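PDB 6N2C: tapirin from Caldicellulosiruptor hydrothermalis, which probably binds cellulose and so attaches the cell to plant biomass, through a zinc-containing beta-helix domain. Local coordinates for residues G398-S403 / D415-R420; C419-Q424 / F434-N439; F515-S520 / V553-P558. All blocks are in the same frame, centred on the assembly; numbering follows the deposited sequence. Where two conformers were deposited one is given.

Overall arrangement
The C-terminal domain is a long parallel beta-helix, and the three contacts lie toward its two ends. Contacts 1 and 2 share C419 and R420, and their centres are 6 Å apart. They are also tied by probable hydrogen bonds, V435 N to I417 O and N437 ND2 to E418 OE2. Strands 416-419 and 434-436 are sheet neighbours, so the two contacts describe successive steps of the outermost coils. Contact 3 lies on the other side of the chain's centre, about 61 Å from contact 1 and 65 Å from contact 2, centre to centre. There the V553 side chain is about 6 Å from the bound zinc ion, whereas contacts 1 and 2 lie far from it.

Contact 1 of 3, residues G398-S403 / D415-R420; sequences GTITIS and DKIECR
R420 meets the backbone of G398 and the hydroxyl of T399 with one edge of its guanidinium. R420 NE donates to G398 O at 2.9 Å, and the N-H...O angle is 152°. The donor stands above the carbonyl plane of G398. R420 NH2 donates to T399 OG1 at 3.2 Å and adds a weak bond to G398 O. Two nitrogens thus grip one carbonyl, which should limit how far the guanidinium can turn. The chain of R420 is bent at chi3 (70°), which sets NE on the side of G398. T399 and R420 lie side by side and point the same way. T399 N is hydrogen-bonded to N380 OD1.

Beside these polar bonds the contact is apolar. I400 reaches across the interior of the coil. Its CD1 lies 3.8 Å from C419 CB and 3.9 Å from I417 CG2. I400 CG1 is anti to the carbonyl carbon, and an extended chi2 (-178°) carries CD1 across to I417 and C419.

The two segments belong to different faces of the parallel beta-helix. Strand 400-403 is hydrogen-bonded through the backbone to strand 380-384 (T401 with L381 and I383), and strand 416-419 lies between 393-396 and 434-436. F434 and P423 also touch I400.

Contact 2 of 3, residues C419-Q424 / F434-N439; sequences CRSIPQ and FVQNPN
The side chain of Q436 takes over where the strand pairing stops: its OE1 accepts the backbone N-H of I422 at 2.9 Å. This happens at the last rung of the parallel beta-helix, where strand 434-436 is outermost in the chain. C419 and Q436 form a parallel bridge. C419 N donates to V435 O at 3.0 Å, nearly along the C=O axis, and N437 N donates to C419 O at 2.8 Å with an N-H...O angle of 172°.

After C419 the chain leaves the strand and turns, and Q436 follows it. CG of Q436 is anti to the backbone N (chi1 -170°) and lies near R420 O. The chain is extended beyond CG and brings OE1 to the N-H of I422. That donor is tilted only 16° from the amide plane. OE1 is gripped twice, because a water also donates to it. The amide oxygen thus stands in for a backbone acceptor.

I422 packs against the start of strand 434-436. Its CG1 lies 4.0 Å from F434 CB, and CD1 rests near Q436 CB. The two side chains I422 and F434 cross obliquely. P423 meets F434 at about a right angle, with CD 4.2 Å from CE2 of the ring. C419 SG lies at the ring edge, near its plane, 4.3 Å from F434 CD2. F434 also touches I400 and I417 of the preceding coil.

Past the strand, N437 OD1 accepts N439 N and makes an Asx turn, while N437 ND2 hydrogen-bonds E418 OE2. The bridging water donates to Q436 OE1 at 2.8 Å and to I422 O at 3.0 Å.

Contact 3 of 3, residues F515-S520 / V553-P558; sequences FVITKS and VRMPQP
F515 lays one ring face against P556, whose CD sits over the ring centre. This is a CH-pi contact: CD is 3.5 Å from the ring centroid and 11° off the ring normal. It joins strand 513-518 of the parallel beta-helix to the connection that leads into helix 557-565. P556 occupies the N-cap position, right before the helix. The two side chains meet tip to tip.

Other parts of the same connection also touch the ring. V553 O lies at the ring edge, in its plane, 3.3 Å from F515 CE1. M555 lies beside the ring and puts CG 3.7 Å from F515 CD1. L559 of the helix and Y483 of the neighbouring strand also touch this ring. An alanine at F515 would probably leave P556 without its aromatic face and open a gap beside M555.

V553 CG1 lies 4.1 Å from F515 CZ. V553 links this packing to the zinc region, since its side chain lies about 4 Å from that of the ligand D532. Farther along the strand, I517 CD1 rests 4.0 Å from M555 SD.

Contact 1 of 3, residues G398-S403 / D415-R420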
ATOM      1  N   GLY A 398       0.932 -22.911  23.197  1.00 17.78           N
ATOM      2  CA  GLY A 398       1.170 -24.173  22.540  1.00 19.99           C
ATOM      3  C   GLY A 398       2.467 -24.778  23.022  1.00 22.12           C
ATOM      4  O   GLY A 398       2.587 -25.088  24.187  1.00 21.23           O
ATOM      5  N   THR A 399       3.475 -24.865  22.149  1.00 17.83           N
ATOM      6  CA  THR A 399       4.730 -25.509  22.511  1.00 18.46           C
ATOM      7  C   THR A 399       5.858 -24.509  22.243  1.00 17.91           C
ATOM      8  O   THR A 399       5.865 -23.772  21.216  1.00 17.77           O
ATOM      9  CB  THR A 399       4.858 -26.738  21.605  1.00 21.52           C
ATOM     10  OG1 THR A 399       3.774 -27.650  21.923  1.00 23.02           O
ATOM     11  CG2 THR A 399       6.175 -27.414  21.784  1.00 23.00           C
ATOM     12  N   ILE A 400       6.851 -24.524  23.122  1.00 18.75           N
ATOM     13  CA  ILE A 400       8.120 -23.791  22.936  1.00 20.39           C
ATOM     14  C   ILE A 400       9.134 -24.847  22.495  1.00 21.12           C
ATOM     15  O   ILE A 400       9.369 -25.862  23.229  1.00 21.32           O
ATOM     16  CB  ILE A 400       8.595 -23.161  24.228  1.00 21.26           C
ATOM     17  CG1 ILE A 400       7.607 -22.137  24.700  1.00 21.53           C
ATOM     18  CG2 ILE A 400       9.957 -22.479  24.088  1.00 21.07           C
ATOM     19  CD1 ILE A 400       7.931 -21.380  25.948  1.00 21.95           C
ATOM     20  N   THR A 401       9.730 -24.611  21.311  1.00 20.07           N
ATOM     21  CA  THR A 401      10.752 -25.464  20.765  1.00 22.94           C
ATOM     22  C   THR A 401      12.073 -24.654  20.838  1.00 24.30           C
ATOM     23  O   THR A 401      12.196 -23.567  20.243  1.00 22.41           O
ATOM     24  CB  THR A 401      10.379 -25.869  19.355  1.00 24.10           C
ATOM     25  OG1 THR A 401       9.183 -26.669  19.422  1.00 24.84           O
ATOM     26  CG2 THR A 401      11.470 -26.731  18.754  1.00 28.55           C
ATOM     27  N   ILE A 402      13.048 -25.191  21.583  0.63 23.37           N
ATOM     28  CA  ILE A 402      14.359 -24.574  21.679  0.63 24.94           C
ATOM     29  C   ILE A 402      15.436 -25.500  21.091  0.63 24.56           C
ATOM     30  O   ILE A 402      15.327 -26.741  21.154  0.63 19.86           O
ATOM     31  CB  ILE A 402      14.703 -24.156  23.098  0.63 24.57           C
ATOM     32  CG1 ILE A 402      14.475 -25.310  24.114  0.63 25.15           C
ATOM     33  CG2 ILE A 402      13.859 -22.958  23.505  0.63 25.29           C
ATOM     34  CD1 ILE A 402      15.185 -25.070  25.437  0.63 26.38           C
ATOM     35  N   SER A 403      16.423 -24.870  20.472  1.00 24.90           N
ATOM     36  CA  SER A 403      17.607 -25.603  19.962  1.00 26.04           C
ATOM     37  C   SER A 403      18.787 -24.701  19.882  1.00 30.33           C
ATOM     38  O   SER A 403      18.662 -23.482  19.738  1.00 22.97           O
ATOM     39  CB  SER A 403      17.312 -26.246  18.639  1.00 26.94           C
ATOM     40  OG  SER A 403      16.992 -25.304  17.655  1.00 30.84           O
ATOM     41  N   ASP A 415       9.289  -9.601  32.915  1.00 22.73           N
ATOM     42  CA  ASP A 415       8.217 -10.192  33.686  1.00 24.08           C
ATOM     43  C   ASP A 415       8.382 -11.715  33.640  1.00 28.81           C
ATOM     44  O   ASP A 415       8.990 -12.307  34.556  1.00 26.45           O
ATOM     45  CB  ASP A 415       6.849  -9.743  33.185  1.00 27.10           C
ATOM     46  CG  ASP A 415       5.668 -10.414  33.896  1.00 28.82           C
ATOM     47  OD1 ASP A 415       5.804 -11.087  34.962  1.00 27.62           O
ATOM     48  OD2 ASP A 415       4.509 -10.303  33.394  1.00 30.31           O
ATOM     49  N   LYS A 416       7.875 -12.378  32.596  1.00 23.47           N
ATOM     50  CA  LYS A 416       7.926 -13.819  32.551  1.00 21.91           C
ATOM     51  C   LYS A 416       7.643 -14.353  31.180  1.00 21.86           C
ATOM     52  O   LYS A 416       7.103 -13.614  30.316  1.00 20.59           O
ATOM     53  CB  LYS A 416       6.921 -14.439  33.562  1.00 27.37           C
ATOM     54  CG  LYS A 416       5.413 -14.201  33.245  1.00 26.05           C
ATOM     55  CD  LYS A 416       4.490 -14.920  34.208  1.00 28.72           C
ATOM     56  CE  LYS A 416       4.544 -14.313  35.605  1.00 30.38           C
ATOM     57  NZ  LYS A 416       4.080 -12.902  35.763  1.00 31.54           N
ATOM     58  N   ILE A 417       7.990 -15.631  30.990  1.00 19.49           N
ATOM     59  CA  ILE A 417       7.540 -16.402  29.856  1.00 19.39           C
ATOM     60  C   ILE A 417       6.499 -17.342  30.460  1.00 20.51           C
ATOM     61  O   ILE A 417       6.846 -18.366  31.103  1.00 21.45           O
ATOM     62  CB  ILE A 417       8.663 -17.148  29.158  1.00 20.13           C
ATOM     63  CG1 ILE A 417       9.735 -16.174  28.624  1.00 22.50           C
ATOM     64  CG2 ILE A 417       8.130 -18.108  28.079  1.00 21.13           C
ATOM     65  CD1 ILE A 417      11.024 -16.848  28.189  1.00 22.34           C
ATOM     66  N   GLU A 418       5.217 -17.048  30.220  1.00 19.15           N
ATOM     67  CA  GLU A 418       4.122 -17.839  30.738  1.00 17.98           C
ATOM     68  C   GLU A 418       3.710 -18.814  29.681  1.00 20.87           C
ATOM     69  O   GLU A 418       3.378 -18.417  28.553  1.00 20.90           O
ATOM     70  CB  GLU A 418       2.968 -16.902  31.093  1.00 21.24           C
ATOM     71  CG  GLU A 418       1.767 -17.635  31.691  1.00 23.92           C
ATOM     72  CD  GLU A 418       0.598 -16.762  32.061  1.00 30.27           C
ATOM     73  OE1 GLU A 418       0.659 -15.584  31.719  1.00 30.58           O
ATOM     74  OE2 GLU A 418      -0.392 -17.286  32.705  1.00 28.83           O
ATOM     75  N   CYS A 419       3.773 -20.085  29.987  1.00 18.62           N
ATOM     76  CA  CYS A 419       3.626 -21.093  28.937  1.00 19.11           C
ATOM     77  C   CYS A 419       2.871 -22.322  29.466  1.00 21.31           C
ATOM     78  O   CYS A 419       2.863 -22.592  30.657  1.00 22.35           O
ATOM     79  CB  CYS A 419       4.975 -21.414  28.390  1.00 21.99           C
ATOM     80  SG  CYS A 419       6.140 -22.153  29.599  1.00 23.31           S
ATOM     81  N   ARG A 420       2.206 -22.986  28.568  1.00 20.73           N
ATOM     82  CA  ARG A 420       1.429 -24.194  28.859  1.00 20.86           C
ATOM     83  C   ARG A 420       2.325 -25.267  29.476  1.00 22.99           C
ATOM     84  O   ARG A 420       1.925 -25.940  30.444  1.00 23.70           O
ATOM     85  CB  ARG A 420       0.762 -24.639  27.566  1.00 23.51           C
ATOM     86  CG  ARG A 420       0.070 -26.019  27.671  1.00 23.55           C
ATOM     87  CD  ARG A 420      -0.263 -26.596  26.328  1.00 24.58           C
ATOM     88  NE  ARG A 420       0.886 -27.019  25.539  1.00 25.15           N
ATOM     89  CZ  ARG A 420       1.533 -28.185  25.625  1.00 28.14           C
ATOM     90  NH1 ARG A 420       1.195 -29.163  26.521  1.00 27.29           N
ATOM     91  NH2 ARG A 420       2.559 -28.390  24.810  1.00 28.75           N
TER

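Contact 2 of 3, residues C419-Q424 / F434-N439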
ATOM      1  N   CYS A 419       3.773 -20.085  29.987  1.00 18.62           N
ATOM      2  CA  CYS A 419       3.626 -21.093  28.937  1.00 19.11           C
ATOM      3  C   CYS A 419       2.871 -22.322  29.466  1.00 21.31           C
ATOM      4  O   CYS A 419       2.863 -22.592  30.657  1.00 22.35           O
ATOM      5  CB  CYS A 419       4.975 -21.414  28.390  1.00 21.99           C
ATOM      6  SG  CYS A 419       6.140 -22.153  29.599  1.00 23.31           S
ATOM      7  N   ARG A 420       2.206 -22.986  28.568  1.00 20.73           N
ATOM      8  CA  ARG A 420       1.429 -24.194  28.859  1.00 20.86           C
ATOM      9  C   ARG A 420       2.325 -25.267  29.476  1.00 22.99           C
ATOM     10  O   ARG A 420       1.925 -25.940  30.444  1.00 23.70           O
ATOM     11  CB  ARG A 420       0.762 -24.639  27.566  1.00 23.51           C
ATOM     12  CG  ARG A 420       0.070 -26.019  27.671  1.00 23.55           C
ATOM     13  CD  ARG A 420      -0.263 -26.596  26.328  1.00 24.58           C
ATOM     14  NE  ARG A 420       0.886 -27.019  25.539  1.00 25.15           N
ATOM     15  CZ  ARG A 420       1.533 -28.185  25.625  1.00 28.14           C
ATOM     16  NH1 ARG A 420       1.195 -29.163  26.521  1.00 27.29           N
ATOM     17  NH2 ARG A 420       2.559 -28.390  24.810  1.00 28.75           N
ATOM     18  N   SER A 421       3.568 -25.404  28.952  1.00 22.22           N
ATOM     19  CA  SER A 421       4.480 -26.502  29.313  1.00 21.24           C
ATOM     20  C   SER A 421       5.897 -25.937  29.201  1.00 24.00           C
ATOM     21  O   SER A 421       6.337 -25.495  28.116  1.00 22.89           O
ATOM     22  CB  SER A 421       4.304 -27.686  28.420  1.00 24.19           C
ATOM     23  OG  SER A 421       5.107 -28.790  28.827  1.00 26.75           O
ATOM     24  N   ILE A 422       6.564 -25.867  30.325  1.00 22.02           N
ATOM     25  CA  ILE A 422       7.983 -25.502  30.333  1.00 23.48           C
ATOM     26  C   ILE A 422       8.823 -26.585  29.587  1.00 24.31           C
ATOM     27  O   ILE A 422       8.733 -27.786  29.915  1.00 25.60           O
ATOM     28  CB  ILE A 422       8.477 -25.322  31.755  1.00 23.83           C
ATOM     29  CG1 ILE A 422       7.764 -24.108  32.403  1.00 25.79           C
ATOM     30  CG2 ILE A 422       9.974 -24.964  31.763  1.00 24.62           C
ATOM     31  CD1 ILE A 422       8.103 -23.919  33.871  1.00 24.68           C
ATOM     32  N   PRO A 423       9.605 -26.156  28.567  1.00 21.27           N
ATOM     33  CA  PRO A 423      10.350 -27.150  27.749  1.00 23.20           C
ATOM     34  C   PRO A 423      11.588 -27.623  28.480  1.00 21.14           C
ATOM     35  O   PRO A 423      11.991 -27.027  29.468  1.00 21.77           O
ATOM     36  CB  PRO A 423      10.708 -26.380  26.496  1.00 21.23           C
ATOM     37  CG  PRO A 423      10.789 -24.946  26.926  1.00 21.00           C
ATOM     38  CD  PRO A 423       9.783 -24.784  28.035  1.00 21.54           C
ATOM     39  N   GLN A 424      12.041 -28.824  28.082  1.00 21.84           N
ATOM     40  CA  GLN A 424      13.167 -29.469  28.740  1.00 22.53           C
ATOM     41  C   GLN A 424      14.469 -28.753  28.291  1.00 22.82           C
ATOM     42  O   GLN A 424      14.530 -28.093  27.252  1.00 22.52           O
ATOM     43  CB  GLN A 424      13.260 -30.933  28.269  1.00 23.81           C
ATOM     44  CG  GLN A 424      12.168 -31.878  28.705  1.00 28.71           C
ATOM     45  CD  GLN A 424      12.211 -33.229  27.903  1.00 34.86           C
ATOM     46  OE1 GLN A 424      13.257 -33.647  27.371  1.00 30.57           O
ATOM     47  NE2 GLN A 424      11.068 -33.911  27.863  1.00 37.82           N
ATOM     48  N   PHE A 434      10.756 -18.758  33.133  1.00 24.18           N
ATOM     49  CA  PHE A 434       9.609 -19.513  32.703  1.00 23.10           C
ATOM     50  C   PHE A 434       8.658 -19.840  33.856  1.00 24.92           C
ATOM     51  O   PHE A 434       9.082 -20.317  34.916  1.00 25.23           O
ATOM     52  CB  PHE A 434      10.068 -20.807  32.026  1.00 26.04           C
ATOM     53  CG  PHE A 434      10.857 -20.623  30.755  1.00 23.97           C
ATOM     54  CD1 PHE A 434      12.208 -20.240  30.781  1.00 21.80           C
ATOM     55  CD2 PHE A 434      10.279 -20.924  29.510  1.00 23.21           C
ATOM     56  CE1 PHE A 434      12.915 -20.072  29.642  1.00 21.67           C
ATOM     57  CE2 PHE A 434      11.006 -20.822  28.373  1.00 22.23           C
ATOM     58  CZ  PHE A 434      12.341 -20.401  28.412  1.00 24.09           C
ATOM     59  N   VAL A 435       7.352 -19.685  33.618  1.00 20.84           N
ATOM     60  CA  VAL A 435       6.290 -19.992  34.577  1.00 21.25           C
ATOM     61  C   VAL A 435       5.209 -20.867  33.907  1.00 22.92           C
ATOM     62  O   VAL A 435       4.770 -20.512  32.778  1.00 23.20           O
ATOM     63  CB  VAL A 435       5.653 -18.723  35.028  1.00 25.43           C
ATOM     64  CG1 VAL A 435       4.451 -19.056  35.936  1.00 30.99           C
ATOM     65  CG2 VAL A 435       6.661 -17.850  35.755  1.00 27.86           C
ATOM     66  N   GLN A 436       4.814 -22.005  34.513  1.00 20.65           N
ATOM     67  CA  GLN A 436       3.950 -22.938  33.818  1.00 20.87           C
ATOM     68  C   GLN A 436       2.534 -22.656  34.186  1.00 26.25           C
ATOM     69  O   GLN A 436       2.229 -22.527  35.345  1.00 27.92           O
ATOM     70  CB  GLN A 436       4.232 -24.411  34.160  1.00 19.77           C
ATOM     71  CG  GLN A 436       3.519 -25.397  33.286  1.00 23.47           C
ATOM     72  CD  GLN A 436       4.175 -26.785  33.271  1.00 27.04           C
ATOM     73  OE1 GLN A 436       5.222 -27.010  32.611  1.00 27.17           O
ATOM     74  NE2 GLN A 436       3.539 -27.742  33.943  1.00 28.15           N
ATOM     75  N   ASN A 437       1.679 -22.535  33.164  1.00 21.96           N
ATOM     76  CA  ASN A 437       0.237 -22.341  33.389  1.00 20.40           C
ATOM     77  C   ASN A 437      -0.396 -23.186  32.313  1.00 20.75           C
ATOM     78  O   ASN A 437      -0.489 -22.744  31.152  1.00 22.17           O
ATOM     79  CB  ASN A 437      -0.186 -20.877  33.262  1.00 21.39           C
ATOM     80  CG  ASN A 437      -1.720 -20.742  33.289  1.00 21.78           C
ATOM     81  OD1 ASN A 437      -2.408 -21.750  33.432  1.00 22.10           O
ATOM     82  ND2 ASN A 437      -2.223 -19.526  33.112  1.00 21.58           N
ATOM     83  N   PRO A 438      -0.860 -24.350  32.673  1.00 21.13           N
ATOM     84  CA  PRO A 438      -1.374 -25.283  31.705  1.00 21.51           C
ATOM     85  C   PRO A 438      -2.613 -24.806  30.928  1.00 19.42           C
ATOM     86  O   PRO A 438      -2.967 -25.468  29.943  1.00 21.26           O
ATOM     87  CB  PRO A 438      -1.730 -26.494  32.565  1.00 27.39           C
ATOM     88  CG  PRO A 438      -0.761 -26.420  33.696  1.00 29.25           C
ATOM     89  CD  PRO A 438      -0.694 -24.967  34.020  1.00 24.67           C
ATOM     90  N   ASN A 439      -3.263 -23.800  31.484  1.00 17.93           N
ATOM     91  CA  ASN A 439      -4.537 -23.266  30.898  1.00 19.17           C
ATOM     92  C   ASN A 439      -4.323 -21.933  30.188  1.00 19.40           C
ATOM     93  O   ASN A 439      -5.268 -21.315  29.751  1.00 20.10           O
ATOM     94  CB  ASN A 439      -5.582 -23.060  32.001  1.00 17.16           C
ATOM     95  CG  ASN A 439      -6.036 -24.341  32.603  1.00 16.87           C
ATOM     96  OD1 ASN A 439      -6.056 -25.347  31.922  1.00 22.32           O
ATOM     97  ND2 ASN A 439      -6.534 -24.269  33.822  1.00 18.42           N
TER
HETATM   98  O   HOH W   1       7.062 -29.029  32.110  0.68 27.22           O

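Contact 3 of 3, residues F515-S520 / V553-P558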
ATOM      1  N   PHE A 515      -8.611  16.971 -21.090  1.00 13.80           N
ATOM      2  CA  PHE A 515      -9.500  16.000 -20.454  1.00 14.42           C
ATOM      3  C   PHE A 515      -9.856  14.927 -21.485  1.00 14.54           C
ATOM      4  O   PHE A 515     -10.504  15.230 -22.500  1.00 15.10           O
ATOM      5  CB  PHE A 515     -10.767  16.721 -19.937  1.00 14.94           C
ATOM      6  CG  PHE A 515     -10.458  17.771 -18.971  1.00 13.53           C
ATOM      7  CD1 PHE A 515     -10.264  17.510 -17.635  1.00 13.52           C
ATOM      8  CD2 PHE A 515     -10.270  19.106 -19.425  1.00 13.98           C
ATOM      9  CE1 PHE A 515      -9.949  18.514 -16.728  1.00 12.65           C
ATOM     10  CE2 PHE A 515      -9.922  20.065 -18.535  1.00 12.82           C
ATOM     11  CZ  PHE A 515      -9.805  19.805 -17.218  1.00 13.17           C
ATOM     12  N   VAL A 516      -9.439  13.696 -21.209  1.00 14.14           N
ATOM     13  CA  VAL A 516      -9.667  12.544 -22.095  1.00 13.34           C
ATOM     14  C   VAL A 516     -10.433  11.454 -21.408  1.00 14.15           C
ATOM     15  O   VAL A 516     -10.050  10.990 -20.328  1.00 13.71           O
ATOM     16  CB  VAL A 516      -8.344  12.033 -22.683  1.00 15.09           C
ATOM     17  CG1 VAL A 516      -8.632  10.900 -23.649  1.00 16.39           C
ATOM     18  CG2 VAL A 516      -7.610  13.100 -23.398  1.00 14.55           C
ATOM     19  N   ILE A 517     -11.566  11.033 -22.001  1.00 13.83           N
ATOM     20  CA  ILE A 517     -12.348   9.946 -21.497  1.00 14.32           C
ATOM     21  C   ILE A 517     -12.596   9.000 -22.666  1.00 16.44           C
ATOM     22  O   ILE A 517     -13.298   9.429 -23.621  1.00 13.50           O
ATOM     23  CB  ILE A 517     -13.669  10.388 -20.903  1.00 14.46           C
ATOM     24  CG1 ILE A 517     -13.466  11.416 -19.752  1.00 14.04           C
ATOM     25  CG2 ILE A 517     -14.405   9.145 -20.334  1.00 14.64           C
ATOM     26  CD1 ILE A 517     -13.449  12.857 -20.263  1.00 13.64           C
ATOM     27  N   THR A 518     -12.091   7.772 -22.611  1.00 14.71           N
ATOM     28  CA  THR A 518     -12.067   6.983 -23.875  1.00 14.81           C
ATOM     29  C   THR A 518     -12.225   5.522 -23.672  1.00 16.42           C
ATOM     30  O   THR A 518     -11.917   4.997 -22.593  1.00 16.04           O
ATOM     31  CB  THR A 518     -10.789   7.208 -24.639  1.00 13.97           C
ATOM     32  OG1 THR A 518     -10.822   6.433 -25.876  1.00 17.45           O
ATOM     33  CG2 THR A 518      -9.545   6.808 -23.884  1.00 15.52           C
ATOM     34  N   LYS A 519     -12.946   4.874 -24.614  1.00 17.16           N
ATOM     35  CA  LYS A 519     -13.047   3.414 -24.598  1.00 18.01           C
ATOM     36  C   LYS A 519     -11.781   2.731 -25.064  1.00 19.86           C
ATOM     37  O   LYS A 519     -11.611   1.533 -24.858  1.00 22.93           O
ATOM     38  CB  LYS A 519     -14.146   2.951 -25.516  1.00 20.54           C
ATOM     39  CG  LYS A 519     -15.513   3.227 -25.062  1.00 25.32           C
ATOM     40  CD  LYS A 519     -16.603   2.199 -25.587  1.00 26.79           C
ATOM     41  CE  LYS A 519     -16.844   2.338 -27.058  1.00 29.01           C
ATOM     42  NZ  LYS A 519     -18.192   1.782 -27.482  1.00 30.13           N
ATOM     43  N   SER A 520     -10.881   3.431 -25.709  1.00 19.30           N
ATOM     44  CA  SER A 520      -9.549   2.948 -26.092  1.00 21.28           C
ATOM     45  C   SER A 520      -8.616   3.006 -24.881  1.00 22.90           C
ATOM     46  O   SER A 520      -9.043   3.382 -23.775  1.00 17.35           O
ATOM     47  CB  SER A 520      -8.940   3.769 -27.287  1.00 24.21           C
ATOM     48  OG  SER A 520      -8.593   5.125 -26.947  1.00 22.86           O
ATOM     49  N   VAL A 553      -6.847  18.325 -12.447  1.00 14.34           N
ATOM     50  CA  VAL A 553      -7.757  19.425 -12.375  1.00 16.59           C
ATOM     51  C   VAL A 553      -9.163  18.829 -12.612  1.00 15.07           C
ATOM     52  O   VAL A 553      -9.338  18.059 -13.549  1.00 14.72           O
ATOM     53  CB  VAL A 553      -7.465  20.453 -13.484  1.00 17.78           C
ATOM     54  CG1 VAL A 553      -8.587  21.540 -13.670  1.00 19.44           C
ATOM     55  CG2 VAL A 553      -6.112  21.092 -13.272  1.00 18.47           C
ATOM     56  N   ARG A 554     -10.130  19.218 -11.785  0.55 15.72           N
ATOM     57  CA  ARG A 554     -11.540  18.828 -12.035  0.55 15.34           C
ATOM     58  C   ARG A 554     -11.996  19.073 -13.470  0.55 14.17           C
ATOM     59  O   ARG A 554     -11.742  20.143 -14.074  0.55 15.02           O
ATOM     60  CB  ARG A 554     -12.431  19.496 -10.988  0.55 17.70           C
ATOM     61  CG  ARG A 554     -13.873  19.044 -10.970  0.55 17.78           C
ATOM     62  CD  ARG A 554     -14.592  19.664  -9.745  0.55 20.51           C
ATOM     63  NE  ARG A 554     -15.931  19.108  -9.587  0.55 21.35           N
ATOM     64  CZ  ARG A 554     -17.064  19.572 -10.126  0.55 20.48           C
ATOM     65  NH1 ARG A 554     -17.150  20.689 -10.890  0.55 23.77           N
ATOM     66  NH2 ARG A 554     -18.167  18.882  -9.873  0.55 23.53           N
ATOM     67  N   MET A 555     -12.700  18.095 -14.042  1.00 12.49           N
ATOM     68  CA  MET A 555     -13.259  18.284 -15.342  1.00 12.45           C
ATOM     69  C   MET A 555     -14.161  19.544 -15.404  1.00 12.88           C
ATOM     70  O   MET A 555     -14.914  19.788 -14.420  1.00 14.20           O
ATOM     71  CB  MET A 555     -14.118  17.036 -15.759  1.00 13.36           C
ATOM     72  CG  MET A 555     -13.244  15.819 -16.162  1.00 14.03           C
ATOM     73  SD  MET A 555     -14.311  14.433 -16.735  0.89 14.60           S
ATOM     74  CE  MET A 555     -14.924  13.806 -15.284  1.00 14.43           C
ATOM     75  N   PRO A 556     -14.198  20.175 -16.569  1.00 13.73           N
ATOM     76  CA  PRO A 556     -15.060  21.366 -16.663  1.00 15.69           C
ATOM     77  C   PRO A 556     -16.551  20.889 -16.498  1.00 18.22           C
ATOM     78  O   PRO A 556     -16.946  19.779 -16.938  1.00 14.01           O
ATOM     79  CB  PRO A 556     -14.803  21.868 -18.052  1.00 15.58           C
ATOM     80  CG  PRO A 556     -13.429  21.330 -18.413  1.00 16.09           C
ATOM     81  CD  PRO A 556     -13.363  20.016 -17.762  1.00 14.86           C
ATOM     82  N   GLN A 557     -17.349  21.777 -15.926  1.00 17.07           N
ATOM     83  CA  GLN A 557     -18.718  21.400 -15.633  1.00 17.47           C
ATOM     84  C   GLN A 557     -19.488  20.954 -16.867  1.00 15.59           C
ATOM     85  O   GLN A 557     -20.274  20.041 -16.716  1.00 17.96           O
ATOM     86  CB  GLN A 557     -19.443  22.519 -14.847  1.00 19.44           C
ATOM     87  CG  GLN A 557     -20.793  22.052 -14.290  1.00 17.99           C
ATOM     88  CD  GLN A 557     -20.634  20.931 -13.287  1.00 17.50           C
ATOM     89  OE1 GLN A 557     -19.886  21.035 -12.342  1.00 22.49           O
ATOM     90  NE2 GLN A 557     -21.396  19.904 -13.459  1.00 22.71           N
ATOM     91  N   PRO A 558     -19.304  21.569 -18.030  1.00 16.34           N
ATOM     92  CA  PRO A 558     -20.074  21.137 -19.213  1.00 18.01           C
ATOM     93  C   PRO A 558     -19.676  19.704 -19.636  1.00 17.16           C
ATOM     94  O   PRO A 558     -20.522  18.923 -20.119  1.00 16.19           O
ATOM     95  CB  PRO A 558     -19.676  22.086 -20.305  1.00 18.26           C
ATOM     96  CG  PRO A 558     -18.943  23.205 -19.625  1.00 22.47           C
ATOM     97  CD  PRO A 558     -18.594  22.852 -18.266  1.00 19.64           C
TER